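Local coordinates for protein leucine aminopeptidase 1 (Caenorhabditis elegans, PDB 2HC9) that releases N-terminal amino acids, preferably leucine, from peptides as a two-zinc aminopeptidase of the M17 family and probably acts as a digestive enzyme, at residues T18-V23 with K39-K44; D159-T164 with V290-S295; L409-L414 with I445-G450. The protein carries 1 engineered substitution. One frame throughout, in Å; residues are numbered along the deposited sequence. Where two conformers were deposited one is given.

Interaction 1 (T18-V23 with K39-K44)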
ATOM      1  N   THR A  18       0.984 -44.789 -29.528  1.00 20.29           N
ATOM      2  CA  THR A  18       0.640 -44.948 -28.110  1.00 21.46           C
ATOM      3  C   THR A  18       1.767 -44.416 -27.239  1.00 22.91           C
ATOM      4  O   THR A  18       2.942 -44.755 -27.441  1.00 21.41           O
ATOM      5  CB  THR A  18       0.422 -46.414 -27.779  1.00 21.68           C
ATOM      6  OG1 THR A  18      -0.659 -46.886 -28.573  1.00 21.09           O
ATOM      7  CG2 THR A  18       0.110 -46.613 -26.297  1.00 21.03           C
ATOM      8  N   SER A  19       1.398 -43.553 -26.297  1.00 20.47           N
ATOM      9  CA  SER A  19       2.265 -43.185 -25.178  0.50 20.72           C
ATOM     10  C   SER A  19       2.025 -44.110 -24.002  1.00 20.10           C
ATOM     11  O   SER A  19       0.874 -44.402 -23.662  1.00 21.25           O
ATOM     12  CB  SER A  19       1.976 -41.761 -24.697  0.50 15.21           C
ATOM     13  OG  SER A  19       2.689 -41.514 -23.493  0.50 14.22           O
ATOM     14  N   LEU A  20       3.102 -44.550 -23.364  1.00 18.34           N
ATOM     15  CA  LEU A  20       2.972 -45.461 -22.248  1.00 17.61           C
ATOM     16  C   LEU A  20       3.478 -44.802 -20.968  1.00 23.26           C
ATOM     17  O   LEU A  20       4.610 -44.307 -20.909  1.00 19.96           O
ATOM     18  CB  LEU A  20       3.783 -46.747 -22.497  1.00 21.58           C
ATOM     19  CG  LEU A  20       3.904 -47.687 -21.290  1.00 21.96           C
ATOM     20  CD1 LEU A  20       2.553 -48.299 -20.948  1.00 21.95           C
ATOM     21  CD2 LEU A  20       4.952 -48.806 -21.539  1.00 20.29           C
ATOM     22  N   ILE A  21       2.658 -44.826 -19.928  1.00 17.83           N
ATOM     23  CA  ILE A  21       3.123 -44.338 -18.631  1.00 16.05           C
ATOM     24  C   ILE A  21       2.903 -45.405 -17.567  1.00 16.67           C
ATOM     25  O   ILE A  21       1.770 -45.832 -17.329  1.00 21.64           O
ATOM     26  CB  ILE A  21       2.439 -42.991 -18.252  1.00 19.41           C
ATOM     27  CG1 ILE A  21       2.804 -41.924 -19.291  1.00 21.73           C
ATOM     28  CG2 ILE A  21       2.850 -42.555 -16.812  1.00 19.00           C
ATOM     29  CD1 ILE A  21       2.009 -40.678 -19.188  1.00 32.62           C
ATOM     30  N   ILE A  22       4.002 -45.850 -16.953  1.00 15.08           N
ATOM     31  CA  ILE A  22       3.941 -46.842 -15.868  1.00 16.27           C
ATOM     32  C   ILE A  22       4.000 -46.142 -14.510  1.00 20.13           C
ATOM     33  O   ILE A  22       4.844 -45.273 -14.290  1.00 20.96           O
ATOM     34  CB  ILE A  22       5.108 -47.868 -15.966  1.00 18.31           C
ATOM     35  CG1 ILE A  22       5.095 -48.531 -17.346  1.00 17.65           C
ATOM     36  CG2 ILE A  22       5.025 -48.933 -14.828  1.00 16.81           C
ATOM     37  CD1 ILE A  22       6.440 -49.181 -17.722  1.00 17.61           C
ATOM     38  N   VAL A  23       3.095 -46.519 -13.610  1.00 19.96           N
ATOM     39  CA  VAL A  23       2.991 -45.851 -12.311  1.00 19.66           C
ATOM     40  C   VAL A  23       2.983 -46.852 -11.155  1.00 21.55           C
ATOM     41  O   VAL A  23       2.236 -47.840 -11.172  1.00 19.56           O
ATOM     42  CB  VAL A  23       1.717 -44.963 -12.242  1.00 18.60           C
ATOM     43  CG1 VAL A  23       1.691 -44.145 -10.911  1.00 20.43           C
ATOM     44  CG2 VAL A  23       1.638 -44.059 -13.468  1.00 14.71           C
ATOM     45  N   LYS A  39       5.239 -57.275 -19.836  1.00 26.57           N
ATOM     46  CA  LYS A  39       6.334 -57.341 -20.804  1.00 26.59           C
ATOM     47  C   LYS A  39       5.853 -57.004 -22.207  1.00 24.67           C
ATOM     48  O   LYS A  39       6.503 -56.259 -22.929  1.00 27.99           O
ATOM     49  CB  LYS A  39       6.968 -58.740 -20.805  1.00 30.10           C
ATOM     50  CG  LYS A  39       7.990 -58.987 -21.897  1.00 31.83           C
ATOM     51  CD  LYS A  39       8.675 -60.334 -21.631  1.00 40.42           C
ATOM     52  CE  LYS A  39       9.587 -60.758 -22.766  1.00 45.97           C
ATOM     53  NZ  LYS A  39      10.281 -62.039 -22.412  1.00 46.36           N
ATOM     54  N   GLU A  40       4.707 -57.553 -22.585  1.00 30.73           N
ATOM     55  CA  GLU A  40       4.126 -57.277 -23.894  1.00 34.66           C
ATOM     56  C   GLU A  40       3.981 -55.773 -24.129  1.00 33.93           C
ATOM     57  O   GLU A  40       4.311 -55.271 -25.197  1.00 28.91           O
ATOM     58  CB  GLU A  40       2.776 -57.972 -23.992  1.00 36.95           C
ATOM     59  CG  GLU A  40       2.109 -57.953 -25.352  1.00 51.92           C
ATOM     60  CD  GLU A  40       0.735 -58.628 -25.314  1.00 59.69           C
ATOM     61  OE1 GLU A  40       0.618 -59.737 -24.732  1.00 61.25           O
ATOM     62  OE2 GLU A  40      -0.234 -58.041 -25.850  1.00 64.71           O
ATOM     63  N   VAL A  41       3.507 -55.059 -23.112  1.00 28.62           N
ATOM     64  CA  VAL A  41       3.253 -53.620 -23.209  1.00 33.15           C
ATOM     65  C   VAL A  41       4.549 -52.785 -23.112  1.00 30.90           C
ATOM     66  O   VAL A  41       4.719 -51.780 -23.807  1.00 37.61           O
ATOM     67  CB  VAL A  41       2.149 -53.219 -22.167  1.00 34.94           C
ATOM     68  CG1 VAL A  41       2.211 -51.757 -21.795  1.00 43.29           C
ATOM     69  CG2 VAL A  41       0.768 -53.569 -22.726  1.00 38.86           C
ATOM     70  N   ALA A  42       5.483 -53.215 -22.277  1.00 31.05           N
ATOM     71  CA  ALA A  42       6.630 -52.376 -21.953  1.00 28.88           C
ATOM     72  C   ALA A  42       7.850 -52.580 -22.834  1.00 31.93           C
ATOM     73  O   ALA A  42       8.744 -51.737 -22.831  1.00 30.49           O
ATOM     74  CB  ALA A  42       7.012 -52.512 -20.481  1.00 30.18           C
ATOM     75  N   GLN A  43       7.918 -53.695 -23.571  1.00 33.62           N
ATOM     76  CA  GLN A  43       9.168 -54.057 -24.241  0.50 33.36           C
ATOM     77  C   GLN A  43       9.482 -53.233 -25.490  1.00 31.28           C
ATOM     78  O   GLN A  43      10.609 -53.258 -25.980  1.00 36.01           O
ATOM     79  CB  GLN A  43       9.283 -55.566 -24.502  0.50 33.16           C
ATOM     80  CG  GLN A  43       8.313 -56.103 -25.530  0.50 27.93           C
ATOM     81  CD  GLN A  43       8.422 -57.621 -25.732  0.50 28.48           C
ATOM     82  OE1 GLN A  43       7.574 -58.227 -26.370  0.50 29.96           O
ATOM     83  NE2 GLN A  43       9.467 -58.225 -25.184  0.50 25.80           N
ATOM     84  N   LYS A  44       8.509 -52.467 -25.983  1.00 36.07           N
ATOM     85  CA  LYS A  44       8.796 -51.361 -26.910  0.50 37.74           C
ATOM     86  C   LYS A  44       9.852 -50.411 -26.328  1.00 42.80           C
ATOM     87  O   LYS A  44      10.711 -49.893 -27.043  1.00 46.55           O
ATOM     88  CB  LYS A  44       7.516 -50.585 -27.233  0.50 38.21           C
ATOM     89  CG  LYS A  44       6.247 -51.179 -26.634  0.50 38.74           C
ATOM     90  CD  LYS A  44       5.418 -51.918 -27.670  0.50 41.66           C
ATOM     91  CE  LYS A  44       4.183 -52.532 -27.040  0.50 42.67           C
ATOM     92  NZ  LYS A  44       3.015 -52.574 -27.970  0.50 43.59           N
TER
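Leu20 reaches from its strand to helix 36-42, where its two methyl branches meet Val41 and Ala42, with Ile22 adding a looser touch farther along the strand. The contact across the two segments is apolar. Leu20 CD1 comes to 3.6 Å from Val41 CG1, the tightest approach of the set, and the two side chains meet at a slant. The other branch, Leu20 CD2, lies over the helix backbone instead, 3.7 Å from Val41 O and 4.0 Å from Ala42 CA. The leucine therefore straddles the step between two successive helix residues. Its CG is turned opposite the backbone N (chi1 171°), which carries both methyls outward from the sheet. Ile22 CD1 is more distant, 4.4 Å from Ala42 CB. Branched aliphatic side chains suit a strand whose face is covered by a helix, and the small alanine lets the helix backbone itself come close to the leucine.

Within 39-44, Gln43 N donates to Lys39 O at 3.0 Å, holding the backbone around Val41 and Ala42 in its helical turn.

This is the packing of a helix on a sheet in the N-terminal domain, whose family belongs to the macro clan. Strand 18-25 runs between the parallel strands 108-114 and 72-77, with backbone hydrogen bonds from Ile21 to His110 on one side and from Leu20 to Leu71 and His73 on the other. Residues alternate: Leu20 and Ile22 face helix 36-42, whereas Ile21 and Val23 point to the other side and pack against helix 90-97. On the near side Phe45 touches Leu20, His110 of strand 108-114 touches Val41, and Leu74 and Phe114 from the two neighbouring strands flank Ile22.

Interaction 2 (D159-T164 with V290-S295)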
ATOM      1  N   ASP A 159     -15.934 -52.315  -9.795  1.00 16.39           N
ATOM      2  CA  ASP A 159     -14.997 -51.265  -9.358  1.00 15.95           C
ATOM      3  C   ASP A 159     -14.485 -50.429 -10.533  1.00 19.34           C
ATOM      4  O   ASP A 159     -14.373 -49.206 -10.417  1.00 18.23           O
ATOM      5  CB  ASP A 159     -13.806 -51.842  -8.614  1.00 18.00           C
ATOM      6  CG  ASP A 159     -14.168 -52.430  -7.268  1.00 19.94           C
ATOM      7  OD1 ASP A 159     -15.139 -51.973  -6.617  1.00 21.67           O
ATOM      8  OD2 ASP A 159     -13.449 -53.369  -6.869  1.00 20.43           O
ATOM      9  N   ALA A 160     -14.173 -51.089 -11.652  1.00 16.63           N
ATOM     10  CA  ALA A 160     -13.598 -50.394 -12.797  1.00 18.26           C
ATOM     11  C   ALA A 160     -14.638 -49.464 -13.428  1.00 19.59           C
ATOM     12  O   ALA A 160     -14.297 -48.363 -13.887  1.00 16.16           O
ATOM     13  CB  ALA A 160     -13.011 -51.366 -13.819  1.00 20.15           C
ATOM     14  N   VAL A 161     -15.903 -49.883 -13.406  1.00 16.72           N
ATOM     15  CA  VAL A 161     -16.995 -48.995 -13.877  1.00 16.27           C
ATOM     16  C   VAL A 161     -17.048 -47.759 -12.981  1.00 16.91           C
ATOM     17  O   VAL A 161     -17.095 -46.618 -13.472  1.00 14.12           O
ATOM     18  CB  VAL A 161     -18.397 -49.685 -13.863  1.00 20.88           C
ATOM     19  CG1 VAL A 161     -19.462 -48.737 -14.403  1.00 20.23           C
ATOM     20  CG2 VAL A 161     -18.389 -50.941 -14.752  1.00 14.80           C
ATOM     21  N   PHE A 162     -17.057 -47.992 -11.676  1.00 15.44           N
ATOM     22  CA  PHE A 162     -17.100 -46.856 -10.750  1.00 16.66           C
ATOM     23  C   PHE A 162     -15.900 -45.914 -10.967  1.00 16.29           C
ATOM     24  O   PHE A 162     -16.067 -44.703 -10.966  1.00 17.08           O
ATOM     25  CB  PHE A 162     -17.168 -47.295  -9.270  1.00 16.16           C
ATOM     26  CG  PHE A 162     -16.840 -46.162  -8.341  1.00 16.84           C
ATOM     27  CD1 PHE A 162     -17.764 -45.123  -8.149  1.00 22.34           C
ATOM     28  CD2 PHE A 162     -15.569 -46.049  -7.794  1.00 20.56           C
ATOM     29  CE1 PHE A 162     -17.423 -44.016  -7.341  1.00 18.87           C
ATOM     30  CE2 PHE A 162     -15.228 -44.953  -7.009  1.00 21.13           C
ATOM     31  CZ  PHE A 162     -16.140 -43.944  -6.802  1.00 18.71           C
ATOM     32  N   LEU A 163     -14.699 -46.467 -11.122  1.00 15.49           N
ATOM     33  CA  LEU A 163     -13.492 -45.643 -11.282  1.00 16.95           C
ATOM     34  C   LEU A 163     -13.527 -44.843 -12.591  1.00 19.43           C
ATOM     35  O   LEU A 163     -13.043 -43.722 -12.657  1.00 16.29           O
ATOM     36  CB  LEU A 163     -12.239 -46.532 -11.215  1.00 14.84           C
ATOM     37  CG  LEU A 163     -11.962 -47.132  -9.821  1.00 21.15           C
ATOM     38  CD1 LEU A 163     -10.909 -48.267  -9.931  1.00 17.92           C
ATOM     39  CD2 LEU A 163     -11.474 -46.060  -8.830  1.00 18.27           C
ATOM     40  N   THR A 164     -14.110 -45.424 -13.640  1.00 16.27           N
ATOM     41  CA  THR A 164     -14.328 -44.675 -14.875  1.00 15.61           C
ATOM     42  C   THR A 164     -15.303 -43.508 -14.647  1.00 14.24           C
ATOM     43  O   THR A 164     -15.090 -42.400 -15.149  1.00 16.94           O
ATOM     44  CB  THR A 164     -14.867 -45.636 -15.969  1.00 17.21           C
ATOM     45  OG1 THR A 164     -13.902 -46.679 -16.161  1.00 16.31           O
ATOM     46  CG2 THR A 164     -15.109 -44.915 -17.289  1.00 19.84           C
ATOM     47  N   VAL A 290     -24.944 -41.456  -7.346  1.00 17.65           N
ATOM     48  CA  VAL A 290     -26.284 -41.874  -7.797  1.00 19.78           C
ATOM     49  C   VAL A 290     -26.174 -42.897  -8.938  1.00 21.59           C
ATOM     50  O   VAL A 290     -27.064 -43.736  -9.123  1.00 20.17           O
ATOM     51  CB  VAL A 290     -27.198 -40.645  -8.138  1.00 19.90           C
ATOM     52  CG1 VAL A 290     -28.522 -41.096  -8.807  1.00 21.88           C
ATOM     53  CG2 VAL A 290     -27.540 -39.895  -6.835  1.00 18.26           C
ATOM     54  N   LYS A 291     -25.057 -42.864  -9.666  1.00 18.54           N
ATOM     55  CA  LYS A 291     -24.814 -43.852 -10.720  0.60 19.61           C
ATOM     56  C   LYS A 291     -24.594 -45.250 -10.163  1.00 22.66           C
ATOM     57  O   LYS A 291     -24.624 -46.244 -10.909  1.00 20.93           O
ATOM     58  CB  LYS A 291     -23.622 -43.440 -11.585  0.60 20.41           C
ATOM     59  CG  LYS A 291     -23.918 -42.276 -12.520  0.60 17.31           C
ATOM     60  CD  LYS A 291     -22.626 -41.809 -13.178  0.60 22.11           C
ATOM     61  CE  LYS A 291     -22.907 -40.752 -14.238  0.60 23.65           C
ATOM     62  NZ  LYS A 291     -23.608 -41.356 -15.399  0.60 28.14           N
ATOM     63  N   HIS A 292     -24.373 -45.338  -8.858  1.00 17.88           N
ATOM     64  CA  HIS A 292     -24.000 -46.619  -8.285  1.00 18.83           C
ATOM     65  C   HIS A 292     -24.891 -47.084  -7.144  1.00 19.34           C
ATOM     66  O   HIS A 292     -24.413 -47.555  -6.115  1.00 22.83           O
ATOM     67  CB  HIS A 292     -22.505 -46.639  -7.987  1.00 19.62           C
ATOM     68  CG  HIS A 292     -21.677 -46.608  -9.233  1.00 24.05           C
ATOM     69  ND1 HIS A 292     -21.340 -47.753  -9.919  1.00 21.51           N
ATOM     70  CD2 HIS A 292     -21.189 -45.573  -9.960  1.00 20.11           C
ATOM     71  CE1 HIS A 292     -20.667 -47.428 -11.010  1.00 22.49           C
ATOM     72  NE2 HIS A 292     -20.559 -46.111 -11.058  1.00 17.79           N
ATOM     73  N   GLY A 293     -26.197 -46.989  -7.364  1.00 20.02           N
ATOM     74  CA  GLY A 293     -27.169 -47.628  -6.496  1.00 24.91           C
ATOM     75  C   GLY A 293     -27.188 -47.028  -5.098  1.00 24.92           C
ATOM     76  O   GLY A 293     -27.252 -47.749  -4.103  1.00 27.26           O
ATOM     77  N   PHE A 294     -27.118 -45.707  -5.018  1.00 18.74           N
ATOM     78  CA  PHE A 294     -27.033 -45.042  -3.715  1.00 21.50           C
ATOM     79  C   PHE A 294     -28.317 -45.252  -2.896  1.00 19.25           C
ATOM     80  O   PHE A 294     -29.428 -44.894  -3.327  1.00 19.93           O
ATOM     81  CB  PHE A 294     -26.780 -43.540  -3.877  1.00 18.69           C
ATOM     82  CG  PHE A 294     -26.320 -42.863  -2.601  1.00 18.75           C
ATOM     83  CD1 PHE A 294     -24.978 -42.940  -2.200  1.00 20.36           C
ATOM     84  CD2 PHE A 294     -27.213 -42.115  -1.830  1.00 18.10           C
ATOM     85  CE1 PHE A 294     -24.537 -42.304  -1.018  1.00 19.83           C
ATOM     86  CE2 PHE A 294     -26.784 -41.478  -0.657  1.00 17.76           C
ATOM     87  CZ  PHE A 294     -25.445 -41.578  -0.254  1.00 17.44           C
ATOM     88  N   SER A 295     -28.144 -45.821  -1.714  1.00 19.54           N
ATOM     89  CA  SER A 295     -29.243 -46.461  -0.999  1.00 22.26           C
ATOM     90  C   SER A 295     -29.969 -45.494  -0.049  1.00 21.82           C
ATOM     91  O   SER A 295     -30.997 -45.851   0.529  1.00 21.17           O
ATOM     92  CB  SER A 295     -28.726 -47.660  -0.206  1.00 20.87           C
ATOM     93  OG  SER A 295     -27.911 -47.228   0.869  1.00 24.78           O
TER
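Phe162 swings its ring away from its own backbone N (chi1 165°) and His292 turns CG opposite its carbonyl carbon (chi1 -67°), so that the two rings meet in a T-shaped, edge-to-face pair. The histidine sits in the loop that follows helix 277-290 of the catalytic domain, and the phenylalanine on helix 157-178, which also packs on strand 3-8 of the N-terminal sheet.

The edge of Phe162 is directed at the face of His292, with centroids 5.6 Å apart and planes at 81°. Phe162 CB makes a CH-pi contact, over the imidazole face but displaced toward its rim, 4.1 Å from the centroid. The helix backbone comes close too: Phe162 CA is 3.6 Å from His292 NE2. In the imidazole plane, Val161 CG1 meets His292 CE1 at 3.8 Å.

A histidine suits this buried place because it offers a flat face to the apolar residues and a polar nitrogen to the same helix: NE2 is hydrogen-bonded to Asp165, which helps fix the ring's rotation. Val486 packs on both side chains. One turn of that helix is secured at Ala160 O, which Thr164 OG1 and Thr164 N approach from opposite faces of the carbonyl plane, OG1 at 2.9 Å.

Interaction 3 (L409-L414 with I445-G450)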
ATOM      1  N   LEU A 409     -17.180 -19.265  21.415  1.00 15.57           N
ATOM      2  CA  LEU A 409     -15.982 -18.407  21.478  1.00 16.46           C
ATOM      3  C   LEU A 409     -15.902 -17.416  20.320  1.00 20.04           C
ATOM      4  O   LEU A 409     -15.387 -16.318  20.498  1.00 18.06           O
ATOM      5  CB  LEU A 409     -14.704 -19.249  21.487  1.00 17.50           C
ATOM      6  CG  LEU A 409     -14.467 -20.120  22.730  1.00 16.88           C
ATOM      7  CD1 LEU A 409     -13.118 -20.857  22.523  1.00 14.29           C
ATOM      8  CD2 LEU A 409     -14.442 -19.248  24.010  1.00 16.69           C
ATOM      9  N   PHE A 410     -16.384 -17.809  19.140  1.00 18.79           N
ATOM     10  CA  PHE A 410     -16.050 -17.077  17.912  1.00 17.08           C
ATOM     11  C   PHE A 410     -17.213 -16.341  17.247  1.00 18.80           C
ATOM     12  O   PHE A 410     -16.991 -15.432  16.463  1.00 19.55           O
ATOM     13  CB  PHE A 410     -15.394 -18.008  16.876  1.00 17.79           C
ATOM     14  CG  PHE A 410     -14.161 -18.737  17.369  1.00 17.54           C
ATOM     15  CD1 PHE A 410     -13.281 -18.148  18.290  1.00 16.76           C
ATOM     16  CD2 PHE A 410     -13.848 -19.994  16.840  1.00 15.66           C
ATOM     17  CE1 PHE A 410     -12.127 -18.815  18.721  1.00 17.94           C
ATOM     18  CE2 PHE A 410     -12.679 -20.692  17.246  1.00 20.17           C
ATOM     19  CZ  PHE A 410     -11.808 -20.094  18.191  1.00 18.91           C
ATOM     20  N   PHE A 411     -18.453 -16.728  17.531  1.00 18.58           N
ATOM     21  CA  PHE A 411     -19.590 -16.118  16.809  1.00 18.79           C
ATOM     22  C   PHE A 411     -19.751 -14.630  17.139  1.00 17.66           C
ATOM     23  O   PHE A 411     -20.262 -13.826  16.327  1.00 16.13           O
ATOM     24  CB  PHE A 411     -20.885 -16.924  17.019  1.00 20.06           C
ATOM     25  CG  PHE A 411     -22.088 -16.350  16.292  1.00 20.78           C
ATOM     26  CD1 PHE A 411     -22.118 -16.310  14.898  1.00 20.34           C
ATOM     27  CD2 PHE A 411     -23.161 -15.827  17.000  1.00 22.68           C
ATOM     28  CE1 PHE A 411     -23.211 -15.761  14.223  1.00 17.51           C
ATOM     29  CE2 PHE A 411     -24.270 -15.292  16.333  1.00 21.85           C
ATOM     30  CZ  PHE A 411     -24.291 -15.260  14.947  1.00 19.39           C
ATOM     31  N   GLY A 412     -19.260 -14.249  18.312  1.00 17.80           N
ATOM     32  CA  GLY A 412     -19.212 -12.838  18.688  1.00 18.33           C
ATOM     33  C   GLY A 412     -18.389 -11.969  17.736  1.00 18.00           C
ATOM     34  O   GLY A 412     -18.586 -10.749  17.682  1.00 18.54           O
ATOM     35  N   ASP A 413     -17.481 -12.580  16.975  1.00 15.17           N
ATOM     36  CA  ASP A 413     -16.802 -11.867  15.877  1.00 18.32           C
ATOM     37  C   ASP A 413     -17.798 -11.251  14.858  1.00 16.11           C
ATOM     38  O   ASP A 413     -17.459 -10.280  14.166  1.00 17.16           O
ATOM     39  CB  ASP A 413     -15.827 -12.800  15.147  1.00 15.38           C
ATOM     40  CG  ASP A 413     -14.629 -13.202  16.009  1.00 21.93           C
ATOM     41  OD1 ASP A 413     -14.343 -12.530  17.049  1.00 18.86           O
ATOM     42  OD2 ASP A 413     -13.959 -14.189  15.624  1.00 21.78           O
ATOM     43  N   LEU A 414     -19.008 -11.802  14.777  1.00 15.85           N
ATOM     44  CA  LEU A 414     -20.003 -11.330  13.809  1.00 17.04           C
ATOM     45  C   LEU A 414     -21.107 -10.521  14.462  1.00 16.11           C
ATOM     46  O   LEU A 414     -22.171 -10.354  13.890  1.00 13.88           O
ATOM     47  CB  LEU A 414     -20.608 -12.525  13.046  1.00 15.61           C
ATOM     48  CG  LEU A 414     -19.564 -13.322  12.270  1.00 17.36           C
ATOM     49  CD1 LEU A 414     -20.194 -14.572  11.639  1.00 20.25           C
ATOM     50  CD2 LEU A 414     -18.930 -12.434  11.203  1.00 18.85           C
ATOM     51  N   ILE A 445     -28.787 -22.300  11.009  1.00 17.20           N
ATOM     52  CA  ILE A 445     -29.316 -23.608  11.442  1.00 21.22           C
ATOM     53  C   ILE A 445     -28.859 -24.018  12.860  1.00 18.39           C
ATOM     54  O   ILE A 445     -28.595 -25.190  13.117  1.00 18.39           O
ATOM     55  CB  ILE A 445     -28.975 -24.722  10.398  1.00 18.32           C
ATOM     56  CG1 ILE A 445     -27.458 -24.784  10.111  1.00 16.84           C
ATOM     57  CG2 ILE A 445     -29.781 -24.515   9.085  1.00 17.73           C
ATOM     58  CD1 ILE A 445     -27.005 -26.217   9.698  1.00 17.71           C
ATOM     59  N   GLY A 446     -28.761 -23.048  13.777  1.00 18.81           N
ATOM     60  CA  GLY A 446     -28.411 -23.342  15.169  1.00 18.65           C
ATOM     61  C   GLY A 446     -27.090 -24.062  15.293  1.00 20.26           C
ATOM     62  O   GLY A 446     -26.906 -24.899  16.185  1.00 16.74           O
ATOM     63  N   PHE A 447     -26.179 -23.762  14.370  1.00 15.76           N
ATOM     64  CA  PHE A 447     -24.848 -24.377  14.328  1.00 17.94           C
ATOM     65  C   PHE A 447     -24.902 -25.907  14.227  1.00 19.08           C
ATOM     66  O   PHE A 447     -23.984 -26.593  14.668  1.00 18.97           O
ATOM     67  CB  PHE A 447     -23.964 -23.893  15.487  1.00 17.58           C
ATOM     68  CG  PHE A 447     -23.867 -22.398  15.563  1.00 19.47           C
ATOM     69  CD1 PHE A 447     -23.116 -21.692  14.614  1.00 16.70           C
ATOM     70  CD2 PHE A 447     -24.538 -21.692  16.564  1.00 19.18           C
ATOM     71  CE1 PHE A 447     -23.059 -20.260  14.662  1.00 14.39           C
ATOM     72  CE2 PHE A 447     -24.480 -20.271  16.615  1.00 19.92           C
ATOM     73  CZ  PHE A 447     -23.737 -19.575  15.666  1.00 19.58           C
ATOM     74  N   GLY A 448     -25.984 -26.428  13.634  1.00 17.85           N
ATOM     75  CA  GLY A 448     -26.106 -27.884  13.419  1.00 15.13           C
ATOM     76  C   GLY A 448     -26.890 -28.597  14.520  1.00 18.35           C
ATOM     77  O   GLY A 448     -26.972 -29.827  14.522  1.00 18.45           O
ATOM     78  N   GLU A 449     -27.429 -27.843  15.478  1.00 18.34           N
ATOM     79  CA  GLU A 449     -28.083 -28.454  16.664  1.00 22.19           C
ATOM     80  C   GLU A 449     -29.120 -29.498  16.218  1.00 21.60           C
ATOM     81  O   GLU A 449     -29.949 -29.232  15.337  1.00 21.28           O
ATOM     82  CB  GLU A 449     -28.785 -27.379  17.519  1.00 27.36           C
ATOM     83  CG  GLU A 449     -29.842 -26.583  16.743  1.00 35.28           C
ATOM     84  CD  GLU A 449     -30.646 -25.585  17.589  1.00 50.85           C
ATOM     85  OE1 GLU A 449     -30.526 -25.606  18.836  1.00 53.21           O
ATOM     86  OE2 GLU A 449     -31.403 -24.776  16.989  1.00 49.76           O
ATOM     87  N   GLY A 450     -29.070 -30.684  16.826  1.00 22.26           N
ATOM     88  CA  GLY A 450     -30.029 -31.751  16.507  1.00 22.51           C
ATOM     89  C   GLY A 450     -29.748 -32.578  15.254  1.00 22.38           C
ATOM     90  O   GLY A 450     -30.485 -33.526  14.952  1.00 20.34           O
TER
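A T-shaped aromatic pair, Phe411 with Phe447, joins segment 409-414, which includes a short 3-10 turn, to the loop between helix 433-442 and strand 452-457 at the surface of the catalytic domain. Phe447 supplies the edge and Phe411 the face. The tip carbon Phe447 CZ stands over one side of the Phe411 ring, nearer its rim than its centre, 3.7 Å from Phe411 CG and equally close to CD1. The planes are inclined at 72°, the centroids 5.2 Å apart. Phe411 CG is held opposite the backbone N (chi1 -180°), which carries the ring out and sets its face under Phe447 CZ. Phenylalanine suits both places: with the Phe411 and Phe447 CA atoms 10.1 Å apart, each side chain must reach well out, and does so while offering a face or an edge.

Gly446 to Glu449 form a type I' turn, with Glu449 N bonded to Gly446 O at 3.1 Å. Phe447 has positive phi, and Gly448 tolerates angles that would jam a side chain. With an alanine in place of Phe411, the Phe447 edge would probably lose the aromatic face it points at, leaving the Phe447 ring freer to turn.

A glycerol, probably from the crystallisation liquor, lies beside Phe447. Phe411 also touches Ala443, just after helix 433-442, whose Leu439 packs against Phe410; Ile445 rests on helix 337-350, and Leu409 and Phe410 meet a second subunit.

How the interactions relate
Interactions 1 and 2 are buried, whereas interaction 3 is a surface contact. Their elements are distinct: helix on strand in the N-terminal domain for interaction 1, helix against loop for interaction 2, and two turn regions of the catalytic domain for interaction 3. The chemistry follows: aliphatic side chains, one of them also resting on helix backbone, at interaction 1, an aromatic pair with a polar imidazole tied to the helix at interaction 2, and two hydrocarbon rings at interaction 3. Interactions 1 and 3 stand on opposite sides of the chain's centre, their own centres about 55 Å apart; interaction 2 is about 28 Å from the first and 36 Å from the third, centre to centre.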